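Local coordinates for protein trypsin inhibitor BGIT (PDB 1VBW) that inhibits trypsin, a serine endopeptidase, as a small bitter gourd member of the potato type I inhibitor family, at residues A[7-13]-A[61-67]; A[31-37]-A[49-55]. One frame throughout, in Å; residues are numbered along the deposited sequence.

Contact 1: A[7-13]-A[61-67]; sequences SSWPQLV and VARPPTI. With K (potassium ion), chain B; NA (sodium ion), chain C.
Trp9 and Pro65 hold the middle of this contact: Trp9 N donates to Pro65 O at 2.8 Å, nearly in line with the carbonyl. The same oxygen lies in the plane of the indole, at its edge, 3.5 Å from Trp9 CE3. Two residues along each segment, Ile67 N donates to Ser7 O at 2.9 Å, and these two backbone bonds flank the single bridge between Ser8 and Thr66. Beside that bridge the two hydroxyls meet, Ser8 OG and Thr66 OG1 being 2.8 Å apart in a hydrogen bond. Ser8 turns its OG away from its own N and alongside its carbonyl carbon (chi1 -169°), which carries the hydroxyl across to the threonine. Apolar atoms fill in around the polar core. Ile67 reaches back with CD1 to Ser7 CB at 3.6 Å, and the Pro65 ring sets CD against Trp9 O. At the far end Val13 lays CG1 over the peptide linking Arg63 to Pro64, 3.5 Å from Arg63 C, while Val61 CB packs on Leu12 O at 3.3 Å. The short 3-10 turn 10-12 bends the chain here, and Gln11 O and Val13 O both bind a potassium ion completed by three waters. Thr66 O binds a sodium ion together with Gly68. Farther out, Glu27 accepts a hydrogen bond from Trp9 NE1, and Ile24 of helix 17-27 touches both Trp9 and Leu12. The arrangement pins the segment leading to the helix against the C-terminal strand 66-67, a pairing in keeping with the compact alpha/beta fold of potato type I inhibitors.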
loop_
_atom_site.group_PDB
_atom_site.type_symbol
_atom_site.label_atom_id
_atom_site.label_comp_id
_atom_site.label_asym_id
_atom_site.label_seq_id
_atom_site.Cartn_x
_atom_site.Cartn_y
_atom_site.Cartn_z
ATOM N N SER A 7 -9.725 -3.078 1.191
ATOM C CA SER A 7 -8.542 -3.429 1.946
ATOM C C SER A 7 -7.413 -4.076 1.136
ATOM O O SER A 7 -6.368 -4.356 1.677
ATOM C CB SER A 7 -8.928 -4.263 3.162
ATOM O OG SER A 7 -9.647 -5.356 2.746
ATOM N N SER A 8 -7.630 -4.264 -0.182
ATOM C CA SER A 8 -6.506 -4.669 -1.034
ATOM C C SER A 8 -6.725 -4.068 -2.413
ATOM O O SER A 8 -7.863 -3.855 -2.845
ATOM C CB SER A 8 -6.327 -6.194 -1.049
ATOM O OG SER A 8 -5.099 -6.549 -1.665
ATOM N N TRP A 9 -5.614 -3.799 -3.051
ATOM C CA TRP A 9 -5.590 -3.105 -4.352
ATOM C C TRP A 9 -4.771 -3.896 -5.361
ATOM O O TRP A 9 -3.709 -3.468 -5.825
ATOM C CB TRP A 9 -4.976 -1.693 -4.196
ATOM C CG TRP A 9 -5.901 -0.764 -3.478
ATOM C CD1 TRP A 9 -6.705 0.147 -4.060
ATOM C CD2 TRP A 9 -6.103 -0.639 -2.044
ATOM N NE1 TRP A 9 -7.444 0.845 -3.119
ATOM C CE2 TRP A 9 -7.067 0.375 -1.865
ATOM C CE3 TRP A 9 -5.559 -1.245 -0.921
ATOM C CZ2 TRP A 9 -7.518 0.768 -0.610
ATOM C CZ3 TRP A 9 -6.013 -0.874 0.333
ATOM C CH2 TRP A 9 -6.990 0.127 0.486
ATOM N N PRO A 10 -5.253 -5.087 -5.714
ATOM C CA PRO A 10 -4.409 -5.943 -6.599
ATOM C C PRO A 10 -4.148 -5.323 -7.935
ATOM O O PRO A 10 -3.113 -5.662 -8.557
ATOM C CB PRO A 10 -5.279 -7.221 -6.719
ATOM C CG PRO A 10 -6.679 -6.780 -6.449
ATOM C CD PRO A 10 -6.502 -5.730 -5.334
ATOM N N GLN A 11 -4.996 -4.445 -8.463
ATOM C CA GLN A 11 -4.768 -3.872 -9.768
ATOM C C GLN A 11 -3.676 -2.833 -9.786
ATOM O O GLN A 11 -3.297 -2.369 -10.882
ATOM C CB GLN A 11 -6.041 -3.244 -10.368
ATOM C CG GLN A 11 -7.151 -4.237 -10.596
ATOM C CD GLN A 11 -8.299 -3.583 -11.389
ATOM O OE1 GLN A 11 -8.119 -2.959 -12.422
ATOM N NE2 GLN A 11 -9.500 -3.663 -10.837
ATOM N N LEU A 12 -3.148 -2.422 -8.619
ATOM C CA LEU A 12 -2.093 -1.406 -8.615
ATOM C C LEU A 12 -0.703 -1.950 -8.864
ATOM O O LEU A 12 0.224 -1.150 -9.053
ATOM C CB LEU A 12 -2.161 -0.582 -7.340
ATOM C CG LEU A 12 -3.435 0.251 -7.173
ATOM C CD1 LEU A 12 -3.434 0.959 -5.838
ATOM C CD2 LEU A 12 -3.555 1.289 -8.313
ATOM N N VAL A 13 -0.532 -3.274 -8.930
ATOM C CA VAL A 13 0.788 -3.762 -9.344
ATOM C C VAL A 13 1.052 -3.276 -10.754
ATOM O O VAL A 13 0.191 -3.234 -11.609
ATOM C CB VAL A 13 0.937 -5.282 -9.239
ATOM C CG1 VAL A 13 0.717 -5.702 -7.783
ATOM C CG2 VAL A 13 0.010 -6.025 -10.189
ATOM N N VAL A 61 5.111 -0.367 -8.393
ATOM C CA VAL A 61 4.522 -1.283 -7.415
ATOM C C VAL A 61 4.711 -2.737 -7.831
ATOM O O VAL A 61 4.344 -3.135 -8.934
ATOM C CB VAL A 61 3.028 -0.949 -7.266
ATOM C CG1 VAL A 61 2.343 -1.881 -6.242
ATOM C CG2 VAL A 61 2.804 0.485 -6.850
ATOM N N ALA A 62 5.281 -3.520 -6.902
ATOM C CA ALA A 62 5.736 -4.857 -7.199
ATOM C C ALA A 62 5.086 -5.913 -6.321
ATOM O O ALA A 62 5.452 -7.088 -6.456
ATOM C CB ALA A 62 7.255 -4.948 -7.028
ATOM N N ARG A 63 4.185 -5.525 -5.439
ATOM C CA ARG A 63 3.382 -6.452 -4.636
ATOM C C ARG A 63 1.968 -5.847 -4.506
ATOM O O ARG A 63 1.858 -4.605 -4.531
ATOM C CB ARG A 63 3.915 -6.636 -3.214
ATOM C CG ARG A 63 5.378 -7.095 -3.124
ATOM C CD ARG A 63 5.519 -8.568 -3.539
ATOM N NE ARG A 63 6.873 -9.041 -3.292
ATOM C CZ ARG A 63 7.933 -8.824 -4.029
ATOM N NH1 ARG A 63 9.134 -9.311 -3.671
ATOM N NH2 ARG A 63 7.821 -8.123 -5.176
ATOM N N PRO A 64 0.929 -6.634 -4.341
ATOM C CA PRO A 64 -0.468 -6.047 -4.240
ATOM C C PRO A 64 -0.642 -5.301 -2.935
ATOM O O PRO A 64 -0.535 -5.911 -1.858
ATOM C CB PRO A 64 -1.386 -7.309 -4.289
ATOM C CG PRO A 64 -0.499 -8.411 -3.893
ATOM C CD PRO A 64 0.888 -8.106 -4.285
ATOM N N PRO A 65 -0.861 -3.998 -2.945
ATOM C CA PRO A 65 -0.990 -3.283 -1.686
ATOM C C PRO A 65 -2.196 -3.760 -0.893
ATOM O O PRO A 65 -3.282 -3.886 -1.444
ATOM C CB PRO A 65 -1.126 -1.819 -2.113
ATOM C CG PRO A 65 -0.470 -1.747 -3.470
ATOM C CD PRO A 65 -0.845 -3.066 -4.100
ATOM N N THR A 66 -1.985 -3.986 0.400
ATOM C CA THR A 66 -3.030 -4.513 1.266
ATOM C C THR A 66 -2.924 -3.820 2.620
ATOM O O THR A 66 -1.817 -3.530 3.067
ATOM C CB THR A 66 -2.781 -6.042 1.392
ATOM O OG1 THR A 66 -2.844 -6.597 0.041
ATOM C CG2 THR A 66 -3.870 -6.667 2.221
ATOM N N ILE A 67 -4.041 -3.607 3.290
ATOM C CA ILE A 67 -4.015 -3.118 4.670
ATOM C C ILE A 67 -3.242 -4.095 5.541
ATOM O O ILE A 67 -3.380 -5.322 5.464
ATOM C CB ILE A 67 -5.418 -2.925 5.232
ATOM C CG1 ILE A 67 -6.152 -1.788 4.513
ATOM C CG2 ILE A 67 -5.364 -2.687 6.733
ATOM C CD1 ILE A 67 -7.571 -1.515 5.004
HETATM K K K B . -2.017 -3.188 -12.893
HETATM NA NA NA C . 0.315 -2.972 4.633
HETATM O O HOH W 1 -3.517 -1.951 -14.341
HETATM O O HOH W 2 -1.053 -0.705 -13.214
HETATM O O HOH W 3 -1.098 -4.737 -14.742
HETATM O O HOH W 4 0.905 -5.441 3.634
#

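Contact 2: A[31-37]-A[49-55]; sequences VRAVIIK and DRVRVWV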
loop_
_atom_site.group_PDB
_atom_site.type_symbol
_atom_site.label_atom_id
_atom_site.label_comp_id
_atom_site.label_asym_id
_atom_site.label_seq_id
_atom_site.Cartn_x
_atom_site.Cartn_y
_atom_site.Cartn_z
ATOM N N VAL A 31 -6.924 4.925 5.580
ATOM C CA VAL A 31 -5.566 4.392 5.505
ATOM C C VAL A 31 -4.616 5.457 4.964
ATOM O O VAL A 31 -4.990 6.350 4.219
ATOM C CB VAL A 31 -5.465 3.123 4.644
ATOM C CG1 VAL A 31 -6.446 2.059 5.129
ATOM C CG2 VAL A 31 -5.639 3.408 3.167
ATOM N N ARG A 32 -3.351 5.261 5.316
ATOM C CA ARG A 32 -2.240 5.980 4.724
ATOM C C ARG A 32 -1.341 4.976 4.055
ATOM O O ARG A 32 -0.971 3.940 4.655
ATOM C CB ARG A 32 -1.456 6.750 5.826
ATOM C CG ARG A 32 -0.168 7.350 5.315
ATOM C CD ARG A 32 0.465 8.293 6.335
ATOM N NE ARG A 32 1.785 8.721 5.941
ATOM C CZ ARG A 32 2.942 8.136 6.310
ATOM N NH1 ARG A 32 2.934 7.135 7.197
ATOM N NH2 ARG A 32 4.078 8.593 5.830
ATOM N N ALA A 33 -0.985 5.269 2.792
ATOM C CA ALA A 33 -0.091 4.408 2.034
ATOM C C ALA A 33 1.347 4.856 2.262
ATOM O O ALA A 33 1.681 6.043 2.195
ATOM C CB ALA A 33 -0.453 4.491 0.569
ATOM N N VAL A 34 2.217 3.887 2.465
ATOM C CA VAL A 34 3.628 4.037 2.812
ATOM C C VAL A 34 4.448 3.416 1.683
ATOM O O VAL A 34 4.343 2.214 1.536
ATOM C CB VAL A 34 3.929 3.370 4.163
ATOM C CG1 VAL A 34 3.588 1.908 4.195
ATOM C CG2 VAL A 34 5.384 3.622 4.594
ATOM N N ILE A 35 5.243 4.179 0.928
ATOM C CA ILE A 35 6.078 3.651 -0.137
ATOM C C ILE A 35 7.356 3.074 0.459
ATOM O O ILE A 35 8.059 3.788 1.178
ATOM C CB ILE A 35 6.454 4.766 -1.149
ATOM C CG1 ILE A 35 5.188 5.443 -1.625
ATOM C CG2 ILE A 35 7.319 4.156 -2.227
ATOM C CD1 ILE A 35 4.419 4.535 -2.553
ATOM N N ILE A 36 7.666 1.833 0.159
ATOM C CA ILE A 36 8.826 1.168 0.719
ATOM C C ILE A 36 9.461 0.321 -0.373
ATOM O O ILE A 36 8.759 -0.402 -1.076
ATOM C CB ILE A 36 8.498 0.214 1.886
ATOM C CG1 ILE A 36 7.619 0.860 2.927
ATOM C CG2 ILE A 36 9.819 -0.264 2.466
ATOM C CD1 ILE A 36 7.191 -0.113 4.017
ATOM N N LYS A 37 10.772 0.381 -0.502
ATOM C CA LYS A 37 11.444 -0.426 -1.513
ATOM C C LYS A 37 11.406 -1.898 -1.124
ATOM O O LYS A 37 11.722 -2.261 0.025
ATOM C CB LYS A 37 12.920 -0.012 -1.675
ATOM C CG LYS A 37 13.671 -0.701 -2.815
ATOM C CD LYS A 37 14.974 0.011 -3.178
ATOM C CE LYS A 37 15.824 -0.786 -4.168
ATOM N NZ LYS A 37 17.268 -0.742 -3.827
ATOM N N ASP A 49 -4.668 0.887 9.715
ATOM C CA ASP A 49 -4.595 2.216 9.130
ATOM C C ASP A 49 -3.433 2.367 8.148
ATOM O O ASP A 49 -3.197 3.480 7.659
ATOM C CB ASP A 49 -4.457 3.284 10.239
ATOM C CG ASP A 49 -3.267 3.031 11.138
ATOM O OD1 ASP A 49 -2.395 3.927 11.237
ATOM O OD2 ASP A 49 -3.229 1.997 11.808
ATOM N N ARG A 50 -2.726 1.279 7.862
ATOM C CA ARG A 50 -1.503 1.313 7.074
ATOM C C ARG A 50 -1.652 0.434 5.824
ATOM O O ARG A 50 -2.145 -0.681 5.931
ATOM C CB ARG A 50 -0.367 0.734 7.918
ATOM C CG ARG A 50 1.003 0.717 7.256
ATOM C CD ARG A 50 2.098 0.250 8.202
ATOM N NE ARG A 50 1.830 -1.072 8.746
ATOM C CZ ARG A 50 2.364 -1.544 9.869
ATOM N NH1 ARG A 50 2.078 -2.785 10.274
ATOM N NH2 ARG A 50 3.159 -0.765 10.615
ATOM N N VAL A 51 -1.170 0.953 4.704
ATOM C CA VAL A 51 -1.040 0.161 3.467
ATOM C C VAL A 51 0.396 0.331 2.982
ATOM O O VAL A 51 0.739 1.404 2.475
ATOM C CB VAL A 51 -2.050 0.552 2.399
ATOM C CG1 VAL A 51 -1.801 -0.247 1.116
ATOM C CG2 VAL A 51 -3.479 0.330 2.868
ATOM N N ARG A 52 1.181 -0.709 3.090
ATOM C CA ARG A 52 2.518 -0.701 2.501
ATOM C C ARG A 52 2.444 -0.847 0.995
ATOM O O ARG A 52 1.759 -1.760 0.508
ATOM C CB ARG A 52 3.359 -1.806 3.132
ATOM C CG ARG A 52 3.611 -1.460 4.603
ATOM C CD ARG A 52 4.386 -2.485 5.338
ATOM N NE ARG A 52 4.778 -1.857 6.609
ATOM C CZ ARG A 52 4.783 -2.764 7.613
ATOM N NH1 ARG A 52 4.443 -3.978 7.272
ATOM N NH2 ARG A 52 5.160 -2.297 8.732
ATOM N N VAL A 53 3.142 -0.009 0.297
ATOM C CA VAL A 53 3.249 -0.022 -1.138
ATOM C C VAL A 53 4.702 -0.361 -1.481
ATOM O O VAL A 53 5.558 0.491 -1.392
ATOM C CB VAL A 53 2.807 1.294 -1.764
ATOM C CG1 VAL A 53 2.922 1.217 -3.287
ATOM C CG2 VAL A 53 1.362 1.627 -1.360
ATOM N N TRP A 54 4.908 -1.650 -1.813
ATOM C CA TRP A 54 6.252 -2.151 -2.042
ATOM C C TRP A 54 6.657 -1.881 -3.493
ATOM O O TRP A 54 5.944 -2.317 -4.398
ATOM C CB TRP A 54 6.306 -3.642 -1.771
ATOM C CG TRP A 54 6.092 -3.997 -0.326
ATOM C CD1 TRP A 54 4.938 -4.462 0.262
ATOM C CD2 TRP A 54 7.103 -3.963 0.682
ATOM N NE1 TRP A 54 5.173 -4.693 1.613
ATOM C CE2 TRP A 54 6.491 -4.401 1.890
ATOM C CE3 TRP A 54 8.442 -3.616 0.707
ATOM C CZ2 TRP A 54 7.199 -4.478 3.104
ATOM C CZ3 TRP A 54 9.153 -3.699 1.898
ATOM C CH2 TRP A 54 8.520 -4.138 3.059
ATOM N N VAL A 55 7.778 -1.202 -3.677
ATOM C CA VAL A 55 8.156 -0.730 -5.014
ATOM C C VAL A 55 9.550 -1.234 -5.378
ATOM O O VAL A 55 10.426 -1.532 -4.561
ATOM C CB VAL A 55 8.109 0.779 -5.122
ATOM C CG1 VAL A 55 6.670 1.293 -4.937
ATOM C CG2 VAL A 55 9.061 1.476 -4.188
#
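Val34 drives its CG1 into the second strand, 3.4 Å from Arg52 CG. That branch sits between its own N and carbonyl carbon (chi1 58°), which directs it at the arginine. Strands 32-37 and 50-55 run parallel, their axes at 28°, and six backbone hydrogen bonds alternate from Arg32 N to Val55 N; the shortest joins Val53 N to Val34 O at 2.8 Å. On the same face as Val34, Ile36 lies side by side with Trp54: its CB stands over one face of the indole, near the rim, and its CG2 comes to 3.5 Å from Trp54 CZ3. Ile36 CD1 swings the other way onto the aliphatic part of Arg52. The guanidinium of Arg52 lies over a face of that of Arg50, its NH2 3.1 Å above the centre, with no bond between the two donors. Salt bridges from Arg50 to Asp45 and the Gly68 carboxylate probably offset the like charges, while Arg52 donates to Thr43 O; this is consistent with bracing the long loop between the strands, which carries the protease-binding site in potato type I inhibitors. On the face of Ala33, Ile35, Val51 and Val53 apolar contacts run along the pair: Val51 and Val53 are buried, Ile35 exposed, its CD1 3.7 Å from Val53 CB. Solvent lies at the two ends of strand 32-37, where Arg32 and Lys37 lead away from the partner strand. Strand 50-55 is central in the sheet, between 32-37 and the antiparallel 66-67, and helix 17-27 packs Ile24 against Val31, Val51 and Val53.

From the N terminus the chain enters 7-13, passes through helix 17-27 and reaches strand 32-37. A long loop then leads to strand 50-55, where contact 2 closes a parallel crossover connection. A turn brings the chain to 61-67, and contact 1 closes the wider loop, so that contact 2 falls wholly within it. The two meet along strand 50-55: Ala62 N probably hydrogen-bonds to Trp54 O, while Val61 packs on Val53 and Pro65 on Val51. Ile67 also touches Val31 at the other end of the sheet. Together they tie the segment before the helix and the C-terminal strand to the parallel pair.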